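Local coordinates for capsule biosynthesis protein capD (Bacillus anthracis, PDB 3G9K) that cleaves the poly-gamma-D-glutamate capsule, links it by an amide bond to meso-diaminopimelic acid of peptidoglycan, and degrades it to a released form needed to escape host defences, at residues Gly69-Ile74 against Lys154-Asn159; Arg108-Lys113 against Pro143-Gly148; Ala116-Gln121 against Leu135-Lys140. All coordinates share one frame; numbering follows the deposited sequence.

Contact 1: residues Gly69-Ile74 against Lys154-Asn159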
loop_
_atom_site.group_PDB
_atom_site.type_symbol
_atom_site.label_atom_id
_atom_site.label_comp_id
_atom_site.label_asym_id
_atom_site.label_seq_id
_atom_site.Cartn_x
_atom_site.Cartn_y
_atom_site.Cartn_z
ATOM N N GLY B 69 -16.982 -18.505 -6.943
ATOM C CA GLY B 69 -17.069 -18.831 -5.536
ATOM C C GLY B 69 -16.164 -18.034 -4.589
ATOM O O GLY B 69 -16.382 -18.078 -3.385
ATOM N N GLU B 70 -15.169 -17.301 -5.092
ATOM C CA GLU B 70 -14.287 -16.553 -4.181
ATOM C C GLU B 70 -13.654 -15.297 -4.783
ATOM O O GLU B 70 -13.159 -15.320 -5.910
ATOM C CB GLU B 70 -13.175 -17.454 -3.630
ATOM C CG GLU B 70 -12.424 -16.797 -2.466
ATOM C CD GLU B 70 -11.352 -17.678 -1.843
ATOM O OE1 GLU B 70 -10.272 -17.822 -2.430
ATOM O OE2 GLU B 70 -11.587 -18.217 -0.758
ATOM N N THR B 71 -13.644 -14.219 -4.000
ATOM C CA THR B 71 -12.950 -12.981 -4.400
ATOM C C THR B 71 -12.017 -12.571 -3.300
ATOM O O THR B 71 -12.394 -12.603 -2.162
ATOM C CB THR B 71 -13.964 -11.883 -4.742
ATOM O OG1 THR B 71 -14.672 -12.302 -5.931
ATOM C CG2 THR B 71 -13.284 -10.508 -4.979
ATOM N N ILE B 72 -10.774 -12.258 -3.653
ATOM C CA ILE B 72 -9.768 -11.814 -2.701
ATOM C C ILE B 72 -9.184 -10.473 -3.135
ATOM O O ILE B 72 -8.791 -10.311 -4.271
ATOM C CB ILE B 72 -8.580 -12.790 -2.552
ATOM C CG1 ILE B 72 -9.034 -14.177 -2.139
ATOM C CG2 ILE B 72 -7.571 -12.279 -1.521
ATOM C CD1 ILE B 72 -7.887 -15.200 -2.299
ATOM N N GLY B 73 -9.144 -9.515 -2.203
ATOM C CA GLY B 73 -8.399 -8.242 -2.396
ATOM C C GLY B 73 -7.262 -8.233 -1.383
ATOM O O GLY B 73 -7.469 -8.562 -0.226
ATOM N N ILE B 74 -6.057 -7.884 -1.808
ATOM C CA ILE B 74 -4.886 -8.061 -0.958
ATOM C C ILE B 74 -3.801 -7.082 -1.392
ATOM O O ILE B 74 -3.696 -6.697 -2.576
ATOM C CB ILE B 74 -4.376 -9.563 -0.939
ATOM C CG1 ILE B 74 -3.329 -9.852 0.113
ATOM C CG2 ILE B 74 -3.813 -9.998 -2.383
ATOM C CD1 ILE B 74 -3.135 -11.320 0.426
ATOM N N LYS B 154 -14.290 -12.410 -0.165
ATOM C CA LYS B 154 -15.722 -12.645 -0.289
ATOM C C LYS B 154 -15.977 -14.080 -0.739
ATOM O O LYS B 154 -15.444 -14.505 -1.748
ATOM C CB LYS B 154 -16.367 -11.688 -1.284
ATOM C CG LYS B 154 -17.864 -11.938 -1.462
ATOM C CD LYS B 154 -18.605 -10.730 -1.970
ATOM C CE LYS B 154 -20.110 -11.010 -1.977
ATOM N NZ LYS B 154 -20.820 -10.047 -2.850
ATOM N N ASP B 155 -16.762 -14.810 0.031
ATOM C CA ASP B 155 -17.314 -16.086 -0.389
ATOM C C ASP B 155 -18.477 -15.781 -1.280
ATOM O O ASP B 155 -19.458 -15.296 -0.834
ATOM C CB ASP B 155 -17.808 -16.885 0.808
ATOM C CG ASP B 155 -18.326 -18.274 0.433
ATOM O OD1 ASP B 155 -18.901 -18.441 -0.626
ATOM O OD2 ASP B 155 -18.153 -19.177 1.227
ATOM N N GLU B 156 -18.339 -16.059 -2.553
ATOM C CA GLU B 156 -19.308 -15.590 -3.481
ATOM C C GLU B 156 -20.508 -16.536 -3.524
ATOM O O GLU B 156 -21.550 -16.168 -3.985
ATOM C CB GLU B 156 -18.745 -15.386 -4.892
ATOM C CG GLU B 156 -17.642 -14.385 -5.062
ATOM C CD GLU B 156 -18.108 -12.983 -5.306
ATOM O OE1 GLU B 156 -19.296 -12.744 -5.383
ATOM O OE2 GLU B 156 -17.268 -12.092 -5.366
ATOM N N ARG B 157 -20.355 -17.746 -3.053
ATOM C CA ARG B 157 -21.502 -18.621 -3.069
ATOM C C ARG B 157 -22.494 -18.125 -2.081
ATOM O O ARG B 157 -23.599 -17.818 -2.443
ATOM C CB ARG B 157 -21.124 -20.039 -2.705
ATOM C CG ARG B 157 -19.962 -20.558 -3.455
ATOM C CD ARG B 157 -20.354 -21.336 -4.670
ATOM N NE ARG B 157 -19.187 -21.665 -5.467
ATOM C CZ ARG B 157 -19.241 -21.879 -6.767
ATOM N NH1 ARG B 157 -18.158 -22.169 -7.439
ATOM N NH2 ARG B 157 -20.394 -21.820 -7.383
ATOM N N ASP B 158 -22.046 -18.058 -0.834
ATOM C CA ASP B 158 -22.824 -17.846 0.339
ATOM C C ASP B 158 -22.929 -16.392 0.666
ATOM O O ASP B 158 -23.672 -15.965 1.511
ATOM C CB ASP B 158 -22.135 -18.553 1.492
ATOM C CG ASP B 158 -21.880 -20.032 1.206
ATOM O OD1 ASP B 158 -22.840 -20.784 1.255
ATOM O OD2 ASP B 158 -20.736 -20.443 0.939
ATOM N N ASN B 159 -22.127 -15.626 -0.010
ATOM C CA ASN B 159 -22.182 -14.227 0.149
ATOM C C ASN B 159 -21.821 -13.726 1.510
ATOM O O ASN B 159 -22.561 -13.058 2.171
ATOM C CB ASN B 159 -23.541 -13.754 -0.219
ATOM C CG ASN B 159 -23.460 -12.604 -1.037
ATOM O OD1 ASN B 159 -23.194 -11.540 -0.531
ATOM N ND2 ASN B 159 -23.530 -12.798 -2.346
#
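The hydroxyl OG1 of Thr71 donates to OE2 of Glu156 over 2.7 Å, meeting that oxygen on its anti side and not far from the carboxylate plane. Glu156 can reach back to the strand because its chain bends at chi2 (-88°), which turns CD toward Thr71; lower down, its CB rests 3.7 Å from C of Gly69. Between the backbones, Thr71 and Lys154 make an antiparallel hydrogen-bonded pair: Thr71 N lies 2.9 Å from Lys154 O, and Lys154 N 2.8 Å from Thr71 O. Glu70 and Asp155 form the adjoining non-hydrogen-bonded pair, and Glu70 turns its carboxylate to Tyr93 and to Tyr231 of the partner chain. Beyond Asp155 the strand gives way to a turn, yet Glu156 N still donates to Gly69 O at 2.9 Å, from well above the carbonyl plane (68° out of it). In this turn Asp155 OD1 accepts from the backbone N of Asp158, an Asx motif. Gly69 N lies above one face of the Arg157 guanidinium, toward its rim, and NE of Arg157 comes within 3.5 Å of CA of Gly69. The contact illustrates the end of a strand pair, where one strand enters a turn: the Glu156-Gly69 backbone bond prolongs the pairing by one step, the Thr71-Glu156 bond ties the first turn residue back to the strand, and the Asx motif holds the turn.

Contact 2: residues Arg108-Lys113 against Pro143-Gly148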
loop_
_atom_site.group_PDB
_atom_site.type_symbol
_atom_site.label_atom_id
_atom_site.label_comp_id
_atom_site.label_asym_id
_atom_site.label_seq_id
_atom_site.Cartn_x
_atom_site.Cartn_y
_atom_site.Cartn_z
ATOM N N ARG B 108 8.160 -14.167 8.925
ATOM C CA ARG B 108 8.502 -14.023 7.529
ATOM C C ARG B 108 10.014 -14.004 7.297
ATOM O O ARG B 108 10.797 -13.848 8.249
ATOM C CB ARG B 108 7.882 -12.735 7.001
ATOM C CG ARG B 108 6.364 -12.809 6.929
ATOM C CD ARG B 108 5.727 -11.481 6.639
ATOM N NE ARG B 108 4.280 -11.613 6.773
ATOM C CZ ARG B 108 3.420 -10.601 6.870
ATOM N NH1 ARG B 108 3.829 -9.351 6.727
ATOM N NH2 ARG B 108 2.128 -10.877 7.072
ATOM N N PHE B 109 10.380 -14.151 6.027
ATOM C CA PHE B 109 11.763 -13.986 5.563
ATOM C C PHE B 109 11.791 -13.335 4.192
ATOM O O PHE B 109 10.890 -13.548 3.372
ATOM C CB PHE B 109 12.465 -15.347 5.469
ATOM C CG PHE B 109 11.791 -16.306 4.533
ATOM C CD1 PHE B 109 10.829 -17.186 5.006
ATOM C CD2 PHE B 109 12.097 -16.321 3.196
ATOM C CE1 PHE B 109 10.192 -18.064 4.151
ATOM C CE2 PHE B 109 11.463 -17.184 2.328
ATOM C CZ PHE B 109 10.511 -18.067 2.808
ATOM N N THR B 110 12.843 -12.568 3.935
ATOM C CA THR B 110 13.091 -11.996 2.605
ATOM C C THR B 110 14.579 -12.100 2.272
ATOM O O THR B 110 15.391 -12.320 3.152
ATOM C CB THR B 110 12.689 -10.498 2.528
ATOM O OG1 THR B 110 13.522 -9.727 3.399
ATOM C CG2 THR B 110 11.209 -10.309 2.935
ATOM N N PHE B 111 14.915 -11.892 1.006
ATOM C CA PHE B 111 16.291 -12.002 0.531
ATOM C C PHE B 111 16.770 -10.717 -0.118
ATOM O O PHE B 111 16.018 -10.048 -0.821
ATOM C CB PHE B 111 16.395 -13.155 -0.440
ATOM C CG PHE B 111 16.137 -14.475 0.199
ATOM C CD1 PHE B 111 14.860 -15.021 0.203
ATOM C CD2 PHE B 111 17.152 -15.148 0.850
ATOM C CE1 PHE B 111 14.618 -16.234 0.810
ATOM C CE2 PHE B 111 16.908 -16.358 1.452
ATOM C CZ PHE B 111 15.630 -16.898 1.426
ATOM N N GLU B 112 18.023 -10.404 0.114
ATOM C CA GLU B 112 18.670 -9.246 -0.433
ATOM C C GLU B 112 20.052 -9.721 -0.847
ATOM O O GLU B 112 20.836 -10.107 -0.026
ATOM C CB GLU B 112 18.738 -8.180 0.627
ATOM C CG GLU B 112 19.746 -7.108 0.416
ATOM C CD GLU B 112 19.277 -6.095 -0.562
ATOM O OE1 GLU B 112 19.293 -6.394 -1.758
ATOM O OE2 GLU B 112 18.882 -4.998 -0.159
ATOM N N LYS B 113 20.314 -9.752 -2.138
ATOM C CA LYS B 113 21.512 -10.380 -2.610
ATOM C C LYS B 113 21.658 -11.696 -1.913
ATOM O O LYS B 113 20.741 -12.464 -1.858
ATOM C CB LYS B 113 22.734 -9.517 -2.322
ATOM C CG LYS B 113 23.006 -8.455 -3.356
ATOM C CD LYS B 113 21.933 -7.392 -3.302
ATOM C CE LYS B 113 22.330 -6.057 -3.922
ATOM N NZ LYS B 113 21.225 -5.079 -3.703
ATOM N N PRO B 143 9.367 -5.018 13.158
ATOM C CA PRO B 143 8.150 -5.650 12.613
ATOM C C PRO B 143 7.703 -5.055 11.271
ATOM O O PRO B 143 7.425 -5.816 10.328
ATOM C CB PRO B 143 7.105 -5.408 13.709
ATOM C CG PRO B 143 7.890 -5.369 14.948
ATOM C CD PRO B 143 9.172 -4.659 14.578
ATOM N N ALA B 144 7.703 -3.719 11.182
ATOM C CA ALA B 144 7.327 -3.017 9.944
ATOM C C ALA B 144 8.179 -3.406 8.710
ATOM O O ALA B 144 7.714 -3.295 7.562
ATOM C CB ALA B 144 7.341 -1.492 10.166
ATOM N N PHE B 145 9.397 -3.911 8.939
ATOM C CA PHE B 145 10.275 -4.338 7.853
ATOM C C PHE B 145 9.634 -5.421 6.995
ATOM O O PHE B 145 9.860 -5.489 5.800
ATOM C CB PHE B 145 11.594 -4.874 8.437
ATOM C CG PHE B 145 12.589 -5.276 7.405
ATOM C CD1 PHE B 145 13.421 -4.333 6.825
ATOM C CD2 PHE B 145 12.670 -6.598 6.967
ATOM C CE1 PHE B 145 14.310 -4.688 5.873
ATOM C CE2 PHE B 145 13.566 -6.963 5.991
ATOM C CZ PHE B 145 14.396 -6.005 5.443
ATOM N N PHE B 146 8.876 -6.305 7.621
ATOM C CA PHE B 146 8.303 -7.442 6.908
ATOM C C PHE B 146 6.885 -7.168 6.421
ATOM O O PHE B 146 6.173 -8.089 6.028
ATOM C CB PHE B 146 8.396 -8.692 7.777
ATOM C CG PHE B 146 9.814 -9.182 7.936
ATOM C CD1 PHE B 146 10.408 -9.923 6.945
ATOM C CD2 PHE B 146 10.552 -8.857 9.043
ATOM C CE1 PHE B 146 11.714 -10.353 7.076
ATOM C CE2 PHE B 146 11.867 -9.306 9.184
ATOM C CZ PHE B 146 12.435 -10.035 8.194
ATOM N N GLY B 147 6.481 -5.902 6.474
ATOM C CA GLY B 147 5.267 -5.449 5.761
ATOM C C GLY B 147 4.048 -5.256 6.629
ATOM O O GLY B 147 4.162 -5.016 7.805
ATOM N N GLY B 148 2.875 -5.399 6.023
ATOM C CA GLY B 148 1.590 -5.081 6.670
ATOM C C GLY B 148 0.452 -5.490 5.770
ATOM O O GLY B 148 -0.248 -4.609 5.192
#
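Arg108 and Phe146 share the same first torsion, CG anti to the carbonyl carbon (chi1 -69° and -70°), and their side chains slide past each other in opposite directions. With the arginine chain extended from CG to NE, its methylenes run beside the phenylalanine before the guanidinium reaches the loop backbone. CB of Arg108 lies 3.8 Å from CD1 of Phe146. Farther out, CD of Arg108 is 3.5 Å from Phe146 O. NH1 of Arg108 then donates to that same carbonyl oxygen of Phe146 at 2.8 Å. The oxygen sits almost in the guanidinium plane, whereas the donor stands above the plane of the carbonyl. NH1 also makes a salt bridge with Asp166, which may temper the nearness of Arg168 to NH2.

Thr110 meets the two aromatic rings together. Its OG1 approaches the edge of the Phe145 ring, 3.8 Å from CE2, while its CG2 is 4.1 Å from CD1 of Phe146. The rings also touch each other: CD2 of Phe145 is poised 3.5 Å above the plane of the Phe146 ring, over its centre. One short loop thus sets two rings against Thr110 and gives one carbonyl to Arg108.

The same loop borders the substrate site. Phe145 makes a cation-pi contact with Arg81 and Gly147 O accepts from Arg169, both residues that bind poly-gamma-D-glutamate, so the contact is consistent with a second-shell role in positioning them. Helix 82-94 packs Ile85 and Ile89 on Arg108 and Gln84 on Thr110, strand 115-118 runs alongside strand 109-112, and the loop itself connects strand 136-139 to strand 150-155.

Contact 3: residues Ala116-Gln121 against Leu135-Lys140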
loop_
_atom_site.group_PDB
_atom_site.type_symbol
_atom_site.label_atom_id
_atom_site.label_comp_id
_atom_site.label_asym_id
_atom_site.label_seq_id
_atom_site.Cartn_x
_atom_site.Cartn_y
_atom_site.Cartn_z
ATOM N N ALA B 116 19.665 -13.641 3.786
ATOM C CA ALA B 116 18.285 -13.958 4.110
ATOM C C ALA B 116 17.940 -13.191 5.391
ATOM O O ALA B 116 18.547 -13.395 6.439
ATOM C CB ALA B 116 18.104 -15.447 4.289
ATOM N N TYR B 117 17.004 -12.253 5.278
ATOM C CA TYR B 117 16.526 -11.520 6.431
ATOM C C TYR B 117 15.386 -12.318 7.022
ATOM O O TYR B 117 14.531 -12.790 6.301
ATOM C CB TYR B 117 16.073 -10.121 6.052
ATOM C CG TYR B 117 17.205 -9.188 5.666
ATOM C CD1 TYR B 117 18.221 -8.862 6.573
ATOM C CD2 TYR B 117 17.241 -8.605 4.411
ATOM C CE1 TYR B 117 19.251 -7.983 6.220
ATOM C CE2 TYR B 117 18.272 -7.736 4.042
ATOM C CZ TYR B 117 19.269 -7.431 4.945
ATOM O OH TYR B 117 20.259 -6.559 4.549
ATOM N N THR B 118 15.392 -12.464 8.338
ATOM C CA THR B 118 14.508 -13.386 9.017
ATOM C C THR B 118 13.871 -12.629 10.170
ATOM O O THR B 118 14.524 -11.848 10.842
ATOM C CB THR B 118 15.298 -14.627 9.537
ATOM O OG1 THR B 118 15.586 -15.521 8.434
ATOM C CG2 THR B 118 14.514 -15.333 10.552
ATOM N N GLU B 119 12.584 -12.862 10.394
ATOM C CA GLU B 119 11.850 -12.135 11.426
ATOM C C GLU B 119 12.098 -12.699 12.828
ATOM O O GLU B 119 12.027 -11.956 13.821
ATOM C CB GLU B 119 10.358 -12.138 11.086
ATOM C CG GLU B 119 9.535 -11.129 11.854
ATOM C CD GLU B 119 8.123 -10.928 11.274
ATOM O OE1 GLU B 119 7.663 -11.744 10.473
ATOM O OE2 GLU B 119 7.444 -9.972 11.680
ATOM N N ILE B 120 12.366 -14.003 12.903
ATOM C CA ILE B 120 12.796 -14.662 14.145
ATOM C C ILE B 120 14.202 -15.233 14.012
ATOM O O ILE B 120 14.734 -15.408 12.893
ATOM C CB ILE B 120 11.866 -15.837 14.585
ATOM C CG1 ILE B 120 11.672 -16.868 13.451
ATOM C CG2 ILE B 120 10.557 -15.310 15.020
ATOM C CD1 ILE B 120 10.813 -18.127 13.851
ATOM N N GLN B 121 14.747 -15.583 15.213
ATOM C CA GLN B 121 15.999 -16.307 15.330
ATOM C C GLN B 121 15.812 -17.727 14.806
ATOM O O GLN B 121 15.050 -18.510 15.376
ATOM C CB GLN B 121 16.442 -16.344 16.798
ATOM C CG GLN B 121 17.942 -16.483 17.000
ATOM C CD GLN B 121 18.698 -15.254 16.535
ATOM O OE1 GLN B 121 19.300 -15.255 15.462
ATOM N NE2 GLN B 121 18.658 -14.190 17.337
ATOM N N LEU B 135 23.525 -18.948 1.399
ATOM C CA LEU B 135 22.894 -17.726 1.898
ATOM C C LEU B 135 23.328 -17.530 3.339
ATOM O O LEU B 135 23.404 -18.500 4.093
ATOM C CB LEU B 135 21.357 -17.838 1.864
ATOM C CG LEU B 135 20.580 -18.003 0.546
ATOM C CD1 LEU B 135 20.938 -16.918 -0.462
ATOM C CD2 LEU B 135 20.778 -19.390 -0.044
ATOM N N ASN B 136 23.609 -16.293 3.732
ATOM C CA ASN B 136 23.797 -16.001 5.153
ATOM C C ASN B 136 22.530 -15.366 5.720
ATOM O O ASN B 136 21.704 -14.858 4.969
ATOM C CB ASN B 136 25.061 -15.173 5.427
ATOM C CG ASN B 136 25.021 -13.799 4.811
ATOM O OD1 ASN B 136 24.713 -12.819 5.492
ATOM N ND2 ASN B 136 25.359 -13.707 3.528
ATOM N N VAL B 137 22.375 -15.422 7.039
ATOM C CA VAL B 137 21.093 -15.146 7.684
ATOM C C VAL B 137 21.234 -14.077 8.754
ATOM O O VAL B 137 22.163 -14.119 9.551
ATOM C CB VAL B 137 20.512 -16.433 8.301
ATOM C CG1 VAL B 137 19.256 -16.141 9.084
ATOM C CG2 VAL B 137 20.232 -17.460 7.204
ATOM N N LYS B 138 20.305 -13.127 8.762
ATOM C CA LYS B 138 20.340 -11.993 9.682
ATOM C C LYS B 138 18.921 -11.636 10.129
ATOM O O LYS B 138 18.062 -11.343 9.303
ATOM C CB LYS B 138 21.001 -10.794 8.988
ATOM C CG LYS B 138 20.925 -9.444 9.733
ATOM C CD LYS B 138 22.302 -8.871 10.101
ATOM C CE LYS B 138 22.303 -7.340 10.078
ATOM N NZ LYS B 138 23.536 -6.756 10.705
ATOM N N LYS B 139 18.701 -11.648 11.441
ATOM C CA LYS B 139 17.410 -11.305 12.025
ATOM C C LYS B 139 17.155 -9.792 12.036
ATOM O O LYS B 139 17.951 -9.024 12.579
ATOM C CB LYS B 139 17.312 -11.855 13.452
ATOM C CG LYS B 139 16.080 -11.410 14.210
ATOM C CD LYS B 139 15.983 -12.106 15.539
ATOM C CE LYS B 139 15.031 -11.368 16.476
ATOM N NZ LYS B 139 14.688 -12.206 17.673
ATOM N N LYS B 140 16.030 -9.376 11.454
ATOM C CA LYS B 140 15.624 -7.963 11.451
ATOM C C LYS B 140 14.681 -7.657 12.608
ATOM O O LYS B 140 13.713 -8.383 12.845
ATOM C CB LYS B 140 14.965 -7.597 10.121
ATOM C CG LYS B 140 15.935 -7.254 9.034
ATOM C CD LYS B 140 16.460 -5.853 9.220
ATOM C CE LYS B 140 17.498 -5.522 8.165
ATOM N NZ LYS B 140 17.906 -4.088 8.262
HETATM O O HOH W 1 13.840 -14.681 17.535
#
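Lys139 runs past Thr118 O and on to Gln121, its chain extended with CG anti to the backbone N (chi1 173°). CB and CG pass Thr118 O, with CG of Lys139 at 3.7 Å from that oxygen. CD of Lys139 then lies 3.7 Å from the backbone N of Gln121 and close to its NE2, the two side chains crossing at about a right angle, and CE is near Glu119 O. At the tip, NZ donates to a water at 2.6 Å that also accepts from Gln121 N, at 2.7 Å, and so ties the lysine to the loop.

On the other face of the sheet, Tyr117 lies side by side with Lys138 and Lys140, all pointing the same way. CG of Lys140 comes to 3.7 Å from CD1 of the Tyr117 ring. CE of Lys140 approaches the ring obliquely, 3.6 Å from CE1 of Tyr117, while Lys138 O stands at the ring edge.

The backbones pair in parallel register, Ala116 with Val137 and Thr118 with Lys139. Ala116 N donates to Asn136 O at 2.7 Å, and three further bonds follow, from Lys138 N to Ala116 O, Thr118 N to Lys138 O and Lys140 N to Thr118 O. Helix 124-131 links the two strands in a beta-alpha-beta unit and places Leu130 against Val137. Met268 of the partner chain packs on Ala116 and Thr118.

Four backbone bonds and one water bridge supply the polar bonding between the segments. The lysines add chiefly the packing of their methylenes, Lys140 and Lys138 against Tyr117 and Lys139 against Gln121, with Lys138 and Lys139 exposed to solvent.

Overall arrangement
Contact 2 is the buried member of the set, contact 1 is partly buried, and contact 3 lies at the surface. Contacts 2 and 3 belong to one corner of the fold, their centres about 9 Å apart, because strands 109-112 and 115-118 are neighbours in the same mixed sheet; Glu119 also binds N of Arg108. Contact 1 sits in the separate antiparallel sheet on the opposite side of the chain's centre, its centre about 28 Å from that of contact 2. The chemistry follows place: contact 3 is a parallel ladder, and contact 1 a short antiparallel one joined to a turn with a side-chain bond, whereas contact 2, beside the substrate-binding arginines, relies on aromatic packing and a single arginine-to-carbonyl bond.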